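Local coordinates for protein fructuronate-tagaturonate epimerase UxaE from Cohnella laeviribosi in complex with 1 glycerol (Cohnella laeviribosi, PDB 6IL9) that interconverts fructuronate and tagaturonate as an epimerase built on a TIM barrel and binds a zinc ion in this structure, at residues M390-L395 with R415-V420; A375-A380 with Y428-D433; E396-A401 with V407-N412. All coordinates share one frame; numbering follows the deposited sequence.

How the contacts relate
All three contacts lie beyond the last strand of the TIM barrel, where helices 369-382 and 384-402 and the loop leading to helix 432-440 pack together. Contacts 1 and 3 share helix 384-402 and press different parts of that loop against it, each centred on a leucine methyl over a ring face. Contact 2 instead joins helix 369-382 to the end of the loop and is the one with a direct hydrogen bond across it. Each is partly buried: a buried His391, Met429 with Val376, or Phe398 meets more exposed partners such as Leu417, Asn430 and Leu411. Water bridges occur in contacts 1 and 2. The salt bridge Arg415-Glu431 ties contacts 1 and 2, and Asp433 OD1 with Asn410 N ties 2 and 3.

Contact 1: residues M390-L395 with R415-V420; sequences MHQYAL and RPLADV
Leu417 lays its CD2 methyl over one face of the His391 imidazole, joining a short 3-10 turn, 417-419, to helix 384-402 in the helical region that follows the TIM-barrel strands. The evidence for a CH-pi contact is direct: Leu417 CD2 sits 3.9 Å from the ring centroid of His391 and 13° off the ring normal, so the methyl is almost centred. Leu417 CG adds a second touch, 3.7 Å from His391 CD2. With chi1 at 177° the imidazole is carried out toward the loop, where the leucine lies on it.

Gln392 flanks the same leucine: its chain bends at chi2 (56°), and OE1 comes within 3.6 Å of Leu417 CD1. No direct hydrogen bond crosses here, and two waters do the polar work instead. One links His391 NE2 to Arg415 O, while Tyr387 OH is hydrogen-bonded to ND1; both imidazole nitrogens thus have partners, which probably limits the ring's rotation. Tyr428 also meets this ring, and its OH bonds to Arg415 O. The second water donates to Gln392 OE1 at 2.9 Å and accepts from Leu417 N at 3.1 Å.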
loop_
_atom_site.group_PDB
_atom_site.type_symbol
_atom_site.label_atom_id
_atom_site.label_comp_id
_atom_site.label_asym_id
_atom_site.label_seq_id
_atom_site.Cartn_x
_atom_site.Cartn_y
_atom_site.Cartn_z
ATOM N N MET A 390 -19.572 2.052 -15.926
ATOM C CA MET A 390 -18.189 2.283 -15.500
ATOM C C MET A 390 -17.194 1.643 -16.467
ATOM O O MET A 390 -16.167 2.245 -16.801
ATOM C CB MET A 390 -17.979 1.745 -14.076
ATOM C CG MET A 390 -18.792 2.478 -12.995
ATOM S SD MET A 390 -18.556 1.895 -11.269
ATOM C CE MET A 390 -16.853 2.377 -10.969
ATOM N N HIS A 391 -17.481 0.419 -16.916
ATOM C CA HIS A 391 -16.581 -0.285 -17.828
ATOM C C HIS A 391 -16.471 0.463 -19.152
ATOM O O HIS A 391 -15.368 0.682 -19.670
ATOM C CB HIS A 391 -17.103 -1.718 -18.006
ATOM C CG HIS A 391 -16.337 -2.573 -18.977
ATOM N ND1 HIS A 391 -15.789 -3.789 -18.614
ATOM C CD2 HIS A 391 -16.096 -2.435 -20.306
ATOM C CE1 HIS A 391 -15.224 -4.350 -19.668
ATOM N NE2 HIS A 391 -15.391 -3.548 -20.707
ATOM N N GLN A 392 -17.608 0.919 -19.686
ATOM C CA GLN A 392 -17.590 1.647 -20.953
ATOM C C GLN A 392 -16.832 2.964 -20.824
ATOM O O GLN A 392 -16.075 3.345 -21.727
ATOM C CB GLN A 392 -19.023 1.888 -21.435
ATOM C CG GLN A 392 -19.109 2.343 -22.889
ATOM C CD GLN A 392 -18.443 1.374 -23.855
ATOM O OE1 GLN A 392 -18.728 0.170 -23.854
ATOM N NE2 GLN A 392 -17.552 1.898 -24.696
ATOM N N TYR A 393 -17.012 3.665 -19.700
ATOM C CA TYR A 393 -16.285 4.904 -19.459
ATOM C C TYR A 393 -14.788 4.650 -19.379
ATOM O O TYR A 393 -13.989 5.404 -19.947
ATOM C CB TYR A 393 -16.793 5.552 -18.170
ATOM C CG TYR A 393 -16.368 6.984 -17.926
ATOM C CD1 TYR A 393 -15.208 7.276 -17.221
ATOM C CD2 TYR A 393 -17.163 8.043 -18.342
ATOM C CE1 TYR A 393 -14.823 8.575 -16.975
ATOM C CE2 TYR A 393 -16.789 9.348 -18.095
ATOM C CZ TYR A 393 -15.627 9.612 -17.416
ATOM O OH TYR A 393 -15.258 10.916 -17.166
ATOM N N ALA A 394 -14.394 3.582 -18.679
ATOM C CA ALA A 394 -12.985 3.214 -18.616
ATOM C C ALA A 394 -12.414 2.977 -20.009
ATOM O O ALA A 394 -11.303 3.421 -20.311
ATOM C CB ALA A 394 -12.821 1.973 -17.741
ATOM N N LEU A 395 -13.155 2.263 -20.865
ATOM C CA LEU A 395 -12.713 2.058 -22.243
ATOM C C LEU A 395 -12.510 3.384 -22.948
ATOM O O LEU A 395 -11.521 3.574 -23.663
ATOM C CB LEU A 395 -13.739 1.226 -23.008
ATOM C CG LEU A 395 -13.763 -0.285 -22.807
ATOM C CD1 LEU A 395 -15.014 -0.877 -23.460
ATOM C CD2 LEU A 395 -12.504 -0.922 -23.377
ATOM N N ARG A 415 -14.017 -8.705 -24.290
ATOM C CA ARG A 415 -15.283 -8.863 -25.000
ATOM C C ARG A 415 -16.079 -7.560 -24.946
ATOM O O ARG A 415 -16.115 -6.895 -23.899
ATOM C CB ARG A 415 -16.119 -9.995 -24.392
ATOM C CG ARG A 415 -15.659 -11.411 -24.705
ATOM C CD ARG A 415 -16.334 -12.426 -23.770
ATOM N NE ARG A 415 -15.917 -12.208 -22.389
ATOM C CZ ARG A 415 -16.514 -12.700 -21.307
ATOM N NH1 ARG A 415 -17.585 -13.483 -21.412
ATOM N NH2 ARG A 415 -16.021 -12.410 -20.109
ATOM N N PRO A 416 -16.723 -7.162 -26.047
ATOM C CA PRO A 416 -17.601 -5.988 -25.995
ATOM C C PRO A 416 -18.734 -6.217 -25.011
ATOM O O PRO A 416 -19.250 -7.331 -24.885
ATOM C CB PRO A 416 -18.122 -5.865 -27.433
ATOM C CG PRO A 416 -17.107 -6.625 -28.272
ATOM C CD PRO A 416 -16.612 -7.731 -27.403
ATOM N N LEU A 417 -19.107 -5.144 -24.307
ATOM C CA LEU A 417 -20.152 -5.239 -23.290
ATOM C C LEU A 417 -21.450 -5.774 -23.884
ATOM O O LEU A 417 -22.164 -6.552 -23.241
ATOM C CB LEU A 417 -20.374 -3.866 -22.650
ATOM C CG LEU A 417 -19.403 -3.409 -21.555
ATOM C CD1 LEU A 417 -19.671 -1.957 -21.160
ATOM C CD2 LEU A 417 -19.494 -4.326 -20.336
ATOM N N ALA A 418 -21.749 -5.399 -25.129
ATOM C CA ALA A 418 -22.953 -5.881 -25.798
ATOM C C ALA A 418 -22.941 -7.383 -26.047
ATOM O O ALA A 418 -23.995 -7.946 -26.370
ATOM C CB ALA A 418 -23.140 -5.130 -27.118
ATOM N N ASP A 419 -21.795 -8.048 -25.892
ATOM C CA ASP A 419 -21.679 -9.486 -26.099
ATOM C C ASP A 419 -21.703 -10.290 -24.807
ATOM O O ASP A 419 -21.564 -11.514 -24.857
ATOM C CB ASP A 419 -20.389 -9.806 -26.864
ATOM C CG ASP A 419 -20.425 -9.326 -28.307
ATOM O OD1 ASP A 419 -21.532 -9.101 -28.847
ATOM O OD2 ASP A 419 -19.335 -9.170 -28.901
ATOM N N VAL A 420 -21.856 -9.647 -23.652
ATOM C CA VAL A 420 -21.806 -10.338 -22.371
ATOM C C VAL A 420 -23.087 -10.033 -21.607
ATOM O O VAL A 420 -23.570 -8.898 -21.618
ATOM C CB VAL A 420 -20.553 -9.939 -21.557
ATOM C CG1 VAL A 420 -19.304 -10.219 -22.369
ATOM C CG2 VAL A 420 -20.590 -8.483 -21.211
HETATM O O HOH W 1 -15.601 -4.353 -23.538
HETATM O O HOH W 2 -17.952 -2.402 -25.019
#

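Contact 2: residues A375-A380 with Y428-D433; sequences AVRIVA and YMNEND
Helix 369-382 comes nearest to the 428-433 segment at Arg377 and Met429, whose CA atoms are 6.1 Å apart, and the turn there, closed by Glu431 N to Tyr428 O, leads into helix 432-440 with Glu431 at the N-cap position. The contact thus fastens the helix following the final TIM-barrel strand to the turn that leads into helix 432-440.

Its inner half is apolar. Met429 is bent at both chi2 and chi3, which brings SD within 3.9 Å of Val376 CG1, the two side chains crossing at about a right angle. Tyr387 and Leu438 pack against both residues and continue this buried layer.

Toward the surface, Arg377 runs past Met429 in the opposite direction, and its guanidinium receives Met429 CB over one face, toward its rim, the nearest side-chain approach, Arg377 NH1 to Met429 CB, being 3.7 Å. The bend at chi3 (-60°) sets the guanidinium beside Met429 CB with NH1 facing Asn430. Glu374 forms a salt bridge with NE, and this second hold probably helps fix the rotation of the group. NH1 donates to Asn430 OD1 at 3.0 Å, with an N-H...O angle of 152°; the donor stands above the amide's carbonyl plane. A water closes the arrangement, accepting from Arg377 NH2 at 3.0 Å and donating to Asn430 OD1 at 3.1 Å.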
loop_
_atom_site.group_PDB
_atom_site.type_symbol
_atom_site.label_atom_id
_atom_site.label_comp_id
_atom_site.label_asym_id
_atom_site.label_seq_id
_atom_site.Cartn_x
_atom_site.Cartn_y
_atom_site.Cartn_z
ATOM N N ALA A 375 -13.998 -4.375 -5.068
ATOM C CA ALA A 375 -15.210 -3.561 -4.984
ATOM C C ALA A 375 -15.906 -3.490 -6.337
ATOM O O ALA A 375 -17.141 -3.600 -6.423
ATOM C CB ALA A 375 -14.863 -2.159 -4.470
ATOM N N VAL A 376 -15.125 -3.328 -7.408
ATOM C CA VAL A 376 -15.691 -3.347 -8.755
ATOM C C VAL A 376 -16.374 -4.681 -9.026
ATOM O O VAL A 376 -17.463 -4.730 -9.617
ATOM C CB VAL A 376 -14.597 -3.050 -9.800
ATOM C CG1 VAL A 376 -15.144 -3.286 -11.220
ATOM C CG2 VAL A 376 -14.095 -1.620 -9.664
ATOM N N ARG A 377 -15.754 -5.782 -8.589
ATOM C CA ARG A 377 -16.365 -7.096 -8.767
ATOM C C ARG A 377 -17.724 -7.174 -8.073
ATOM O O ARG A 377 -18.671 -7.753 -8.614
ATOM C CB ARG A 377 -15.428 -8.180 -8.241
ATOM C CG ARG A 377 -15.820 -9.575 -8.665
ATOM C CD ARG A 377 -15.219 -10.614 -7.729
ATOM N NE ARG A 377 -13.754 -10.608 -7.662
ATOM C CZ ARG A 377 -12.951 -11.179 -8.560
ATOM N NH1 ARG A 377 -13.458 -11.771 -9.633
ATOM N NH2 ARG A 377 -11.636 -11.144 -8.394
ATOM N N ILE A 378 -17.846 -6.587 -6.879
ATOM C CA ILE A 378 -19.151 -6.557 -6.217
ATOM C C ILE A 378 -20.166 -5.799 -7.068
ATOM O O ILE A 378 -21.337 -6.194 -7.162
ATOM C CB ILE A 378 -19.029 -5.938 -4.813
ATOM C CG1 ILE A 378 -18.227 -6.853 -3.889
ATOM C CG2 ILE A 378 -20.433 -5.637 -4.234
ATOM C CD1 ILE A 378 -18.819 -8.209 -3.676
ATOM N N VAL A 379 -19.746 -4.687 -7.678
ATOM C CA VAL A 379 -20.652 -3.923 -8.535
ATOM C C VAL A 379 -21.068 -4.759 -9.741
ATOM O O VAL A 379 -22.249 -4.802 -10.115
ATOM C CB VAL A 379 -20.007 -2.589 -8.963
ATOM C CG1 VAL A 379 -20.888 -1.865 -9.988
ATOM C CG2 VAL A 379 -19.772 -1.699 -7.755
ATOM N N ALA A 380 -20.110 -5.449 -10.366
ATOM C CA ALA A 380 -20.468 -6.319 -11.484
ATOM C C ALA A 380 -21.502 -7.367 -11.071
ATOM O O ALA A 380 -22.404 -7.699 -11.851
ATOM C CB ALA A 380 -19.225 -7.001 -12.054
ATOM N N TYR A 428 -15.324 -10.575 -16.133
ATOM C CA TYR A 428 -14.295 -9.609 -16.515
ATOM C C TYR A 428 -13.218 -9.482 -15.444
ATOM O O TYR A 428 -12.034 -9.303 -15.759
ATOM C CB TYR A 428 -14.910 -8.234 -16.747
ATOM C CG TYR A 428 -15.627 -8.031 -18.057
ATOM C CD1 TYR A 428 -14.980 -8.226 -19.277
ATOM C CD2 TYR A 428 -16.945 -7.587 -18.069
ATOM C CE1 TYR A 428 -15.647 -8.000 -20.481
ATOM C CE2 TYR A 428 -17.617 -7.363 -19.264
ATOM C CZ TYR A 428 -16.966 -7.568 -20.457
ATOM O OH TYR A 428 -17.651 -7.324 -21.629
ATOM N N MET A 429 -13.612 -9.517 -14.168
ATOM C CA MET A 429 -12.649 -9.293 -13.095
ATOM C C MET A 429 -11.785 -10.516 -12.823
ATOM O O MET A 429 -10.976 -10.503 -11.884
ATOM C CB MET A 429 -13.370 -8.822 -11.825
ATOM C CG MET A 429 -13.874 -7.362 -11.921
ATOM S SD MET A 429 -12.646 -6.065 -12.309
ATOM C CE MET A 429 -12.782 -6.003 -14.109
ATOM N N ASN A 430 -11.913 -11.554 -13.647
ATOM C CA ASN A 430 -10.988 -12.675 -13.660
ATOM C C ASN A 430 -10.030 -12.644 -14.842
ATOM O O ASN A 430 -9.212 -13.553 -14.967
ATOM C CB ASN A 430 -11.747 -14.006 -13.688
ATOM C CG ASN A 430 -12.554 -14.238 -12.437
ATOM O OD1 ASN A 430 -12.151 -13.826 -11.347
ATOM N ND2 ASN A 430 -13.709 -14.874 -12.585
ATOM N N GLU A 431 -10.100 -11.632 -15.702
ATOM C CA GLU A 431 -9.313 -11.594 -16.930
ATOM C C GLU A 431 -8.212 -10.550 -16.845
ATOM O O GLU A 431 -8.419 -9.467 -16.298
ATOM C CB GLU A 431 -10.205 -11.281 -18.131
ATOM C CG GLU A 431 -11.317 -12.294 -18.313
ATOM C CD GLU A 431 -12.404 -11.793 -19.237
ATOM O OE1 GLU A 431 -12.333 -10.617 -19.670
ATOM O OE2 GLU A 431 -13.328 -12.585 -19.538
ATOM N N ASN A 432 -7.048 -10.864 -17.434
ATOM C CA ASN A 432 -5.915 -9.945 -17.354
ATOM C C ASN A 432 -6.279 -8.555 -17.853
ATOM O O ASN A 432 -6.036 -7.547 -17.173
ATOM C CB ASN A 432 -4.737 -10.467 -18.178
ATOM C CG ASN A 432 -4.045 -11.637 -17.536
ATOM O OD1 ASN A 432 -4.203 -11.897 -16.340
ATOM N ND2 ASN A 432 -3.253 -12.349 -18.328
ATOM N N ASP A 433 -6.826 -8.474 -19.062
ATOM C CA ASP A 433 -6.900 -7.170 -19.701
ATOM C C ASP A 433 -8.005 -6.322 -19.093
ATOM O O ASP A 433 -7.780 -5.150 -18.786
ATOM C CB ASP A 433 -7.064 -7.339 -21.212
ATOM C CG ASP A 433 -5.856 -8.027 -21.827
ATOM O OD1 ASP A 433 -4.768 -7.413 -21.877
ATOM O OD2 ASP A 433 -5.971 -9.206 -22.201
HETATM O O HOH W 3 -9.614 -12.774 -9.848
#

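Contact 3: residues E396-A401 with V407-N412; sequences EHFEEA and VTTNLN
Phe398, on the last turns of helix 384-402, meets Val407, Thr409 and Leu411 of the loop that doubles back along it, and on the helix side Phe398 alone makes the contact. It lies in the helical region after the last TIM-barrel strand, with the Val407 side chain about 11 Å from the bound glycerol and about 13 Å from the zinc ion. A chi1 of -177° swings the Phe398 ring clear of the helix.

The apolar contacts come from different directions. Leu411 CD2 lies over one face, 4.3 Å from the ring centroid of Phe398 and 23° off the normal; this is a CH-pi contact displaced toward the rim. At the far end of the ring, Phe398 CZ reaches Val407 CG2 at 4.1 Å, an oblique approach. Leu437 of helix 432-440 also packs on Phe398, which thereby joins the loop to both helices.

Thr409 brings a polar group to the ring without a hydrogen bond between them: OG1 is 3.6 Å from Phe398 CZ, at the ring edge. That hydroxyl is engaged by Gln436 OE1, while CB of the threonine touches CZ as well.

The hydrogen bonds within each segment are local. On the helix, His397 ND1 donates to Glu400 OE2 at 2.6 Å; OE2 lies in the imidazole plane, and the nitrogen meets it from the syn side, 24° out of the carboxylate plane. In the loop, Asn410 OD1 accepts from Asn412 N at 3.0 Å, forming an Asx turn around Leu411; Asp433 holds the backbone N of Asn410.

The chemistry implies that the loop packs on segment 396-401 through dispersion and CH-pi contacts with Phe398, while several of its polar groups find partners in the loop, in helix 432-440 and at Gln310, and no hydrogen bond joins the two segments.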
loop_
_atom_site.group_PDB
_atom_site.type_symbol
_atom_site.label_atom_id
_atom_site.label_comp_id
_atom_site.label_asym_id
_atom_site.label_seq_id
_atom_site.Cartn_x
_atom_site.Cartn_y
_atom_site.Cartn_z
ATOM N N GLU A 396 -13.438 4.318 -22.749
ATOM C CA GLU A 396 -13.387 5.582 -23.466
ATOM C C GLU A 396 -12.240 6.471 -23.010
ATOM O O GLU A 396 -11.796 7.331 -23.782
ATOM C CB GLU A 396 -14.720 6.312 -23.304
ATOM C CG GLU A 396 -15.839 5.683 -24.112
ATOM C CD GLU A 396 -17.213 6.220 -23.742
ATOM O OE1 GLU A 396 -17.299 7.139 -22.892
ATOM O OE2 GLU A 396 -18.206 5.708 -24.301
ATOM N N HIS A 397 -11.748 6.293 -21.784
ATOM C CA HIS A 397 -10.740 7.177 -21.214
ATOM C C HIS A 397 -9.454 6.450 -20.840
ATOM O O HIS A 397 -8.607 7.023 -20.154
ATOM C CB HIS A 397 -11.309 7.901 -19.990
ATOM C CG HIS A 397 -12.468 8.789 -20.314
ATOM N ND1 HIS A 397 -12.304 10.055 -20.835
ATOM C CD2 HIS A 397 -13.804 8.594 -20.209
ATOM C CE1 HIS A 397 -13.491 10.603 -21.034
ATOM N NE2 HIS A 397 -14.417 9.738 -20.661
ATOM N N PHE A 398 -9.281 5.214 -21.311
ATOM C CA PHE A 398 -8.154 4.388 -20.884
ATOM C C PHE A 398 -6.812 5.066 -21.154
ATOM O O PHE A 398 -5.896 5.008 -20.320
ATOM C CB PHE A 398 -8.249 3.048 -21.602
ATOM C CG PHE A 398 -7.198 2.063 -21.217
ATOM C CD1 PHE A 398 -7.121 1.579 -19.926
ATOM C CD2 PHE A 398 -6.311 1.584 -22.163
ATOM C CE1 PHE A 398 -6.168 0.639 -19.582
ATOM C CE2 PHE A 398 -5.349 0.652 -21.817
ATOM C CZ PHE A 398 -5.279 0.186 -20.532
ATOM N N GLU A 399 -6.678 5.719 -22.313
ATOM C CA GLU A 399 -5.403 6.327 -22.679
ATOM C C GLU A 399 -4.941 7.351 -21.644
ATOM O O GLU A 399 -3.737 7.482 -21.399
ATOM C CB GLU A 399 -5.522 6.973 -24.062
ATOM C CG GLU A 399 -4.295 6.826 -24.943
ATOM C CD GLU A 399 -4.217 7.897 -26.033
ATOM O OE1 GLU A 399 -5.279 8.421 -26.436
ATOM O OE2 GLU A 399 -3.092 8.217 -26.481
ATOM N N GLU A 400 -5.878 8.078 -21.024
ATOM C CA GLU A 400 -5.500 9.047 -19.997
ATOM C C GLU A 400 -4.856 8.366 -18.797
ATOM O O GLU A 400 -3.948 8.926 -18.174
ATOM C CB GLU A 400 -6.726 9.853 -19.553
ATOM C CG GLU A 400 -7.496 10.476 -20.706
ATOM C CD GLU A 400 -8.956 10.741 -20.372
ATOM O OE1 GLU A 400 -9.269 10.935 -19.184
ATOM O OE2 GLU A 400 -9.797 10.744 -21.297
ATOM N N ALA A 401 -5.296 7.154 -18.475
ATOM C CA ALA A 401 -4.794 6.472 -17.296
ATOM C C ALA A 401 -3.475 5.744 -17.566
ATOM O O ALA A 401 -2.654 5.597 -16.650
ATOM C CB ALA A 401 -5.883 5.527 -16.785
ATOM N N VAL A 407 1.301 -0.286 -18.385
ATOM C CA VAL A 407 0.665 -1.577 -18.617
ATOM C C VAL A 407 0.778 -1.924 -20.097
ATOM O O VAL A 407 0.942 -1.053 -20.954
ATOM C CB VAL A 407 -0.819 -1.576 -18.179
ATOM C CG1 VAL A 407 -0.930 -1.395 -16.653
ATOM C CG2 VAL A 407 -1.601 -0.470 -18.916
ATOM N N THR A 408 0.694 -3.221 -20.405
ATOM C CA THR A 408 0.686 -3.666 -21.796
ATOM C C THR A 408 -0.670 -4.246 -22.183
ATOM O O THR A 408 -0.760 -5.159 -23.008
ATOM C CB THR A 408 1.804 -4.681 -22.050
ATOM O OG1 THR A 408 1.733 -5.743 -21.090
ATOM C CG2 THR A 408 3.174 -4.003 -21.964
ATOM N N THR A 409 -1.730 -3.701 -21.590
ATOM C CA THR A 409 -3.097 -4.153 -21.812
ATOM C C THR A 409 -3.446 -4.254 -23.287
ATOM O O THR A 409 -3.196 -3.328 -24.067
ATOM C CB THR A 409 -4.041 -3.162 -21.147
ATOM O OG1 THR A 409 -3.553 -2.863 -19.828
ATOM C CG2 THR A 409 -5.453 -3.700 -21.083
ATOM N N ASN A 410 -4.062 -5.369 -23.658
ATOM C CA ASN A 410 -4.580 -5.553 -25.006
ATOM C C ASN A 410 -6.097 -5.416 -24.939
ATOM O O ASN A 410 -6.802 -6.376 -24.613
ATOM C CB ASN A 410 -4.168 -6.909 -25.577
ATOM C CG ASN A 410 -4.650 -7.086 -26.986
ATOM O OD1 ASN A 410 -5.162 -6.142 -27.576
ATOM N ND2 ASN A 410 -4.499 -8.285 -27.534
ATOM N N LEU A 411 -6.601 -4.225 -25.277
ATOM C CA LEU A 411 -8.047 -4.013 -25.306
ATOM C C LEU A 411 -8.754 -4.979 -26.250
ATOM O O LEU A 411 -9.936 -5.295 -26.047
ATOM C CB LEU A 411 -8.359 -2.568 -25.708
ATOM C CG LEU A 411 -7.820 -1.457 -24.809
ATOM C CD1 LEU A 411 -8.178 -0.127 -25.431
ATOM C CD2 LEU A 411 -8.390 -1.558 -23.405
ATOM N N ASN A 412 -8.061 -5.455 -27.292
ATOM C CA ASN A 412 -8.673 -6.390 -28.233
ATOM C C ASN A 412 -9.056 -7.716 -27.580
ATOM O O ASN A 412 -9.849 -8.471 -28.155
ATOM C CB ASN A 412 -7.713 -6.632 -29.407
ATOM C CG ASN A 412 -8.421 -7.188 -30.630
ATOM O OD1 ASN A 412 -8.014 -8.221 -31.187
ATOM N ND2 ASN A 412 -9.498 -6.538 -31.032
#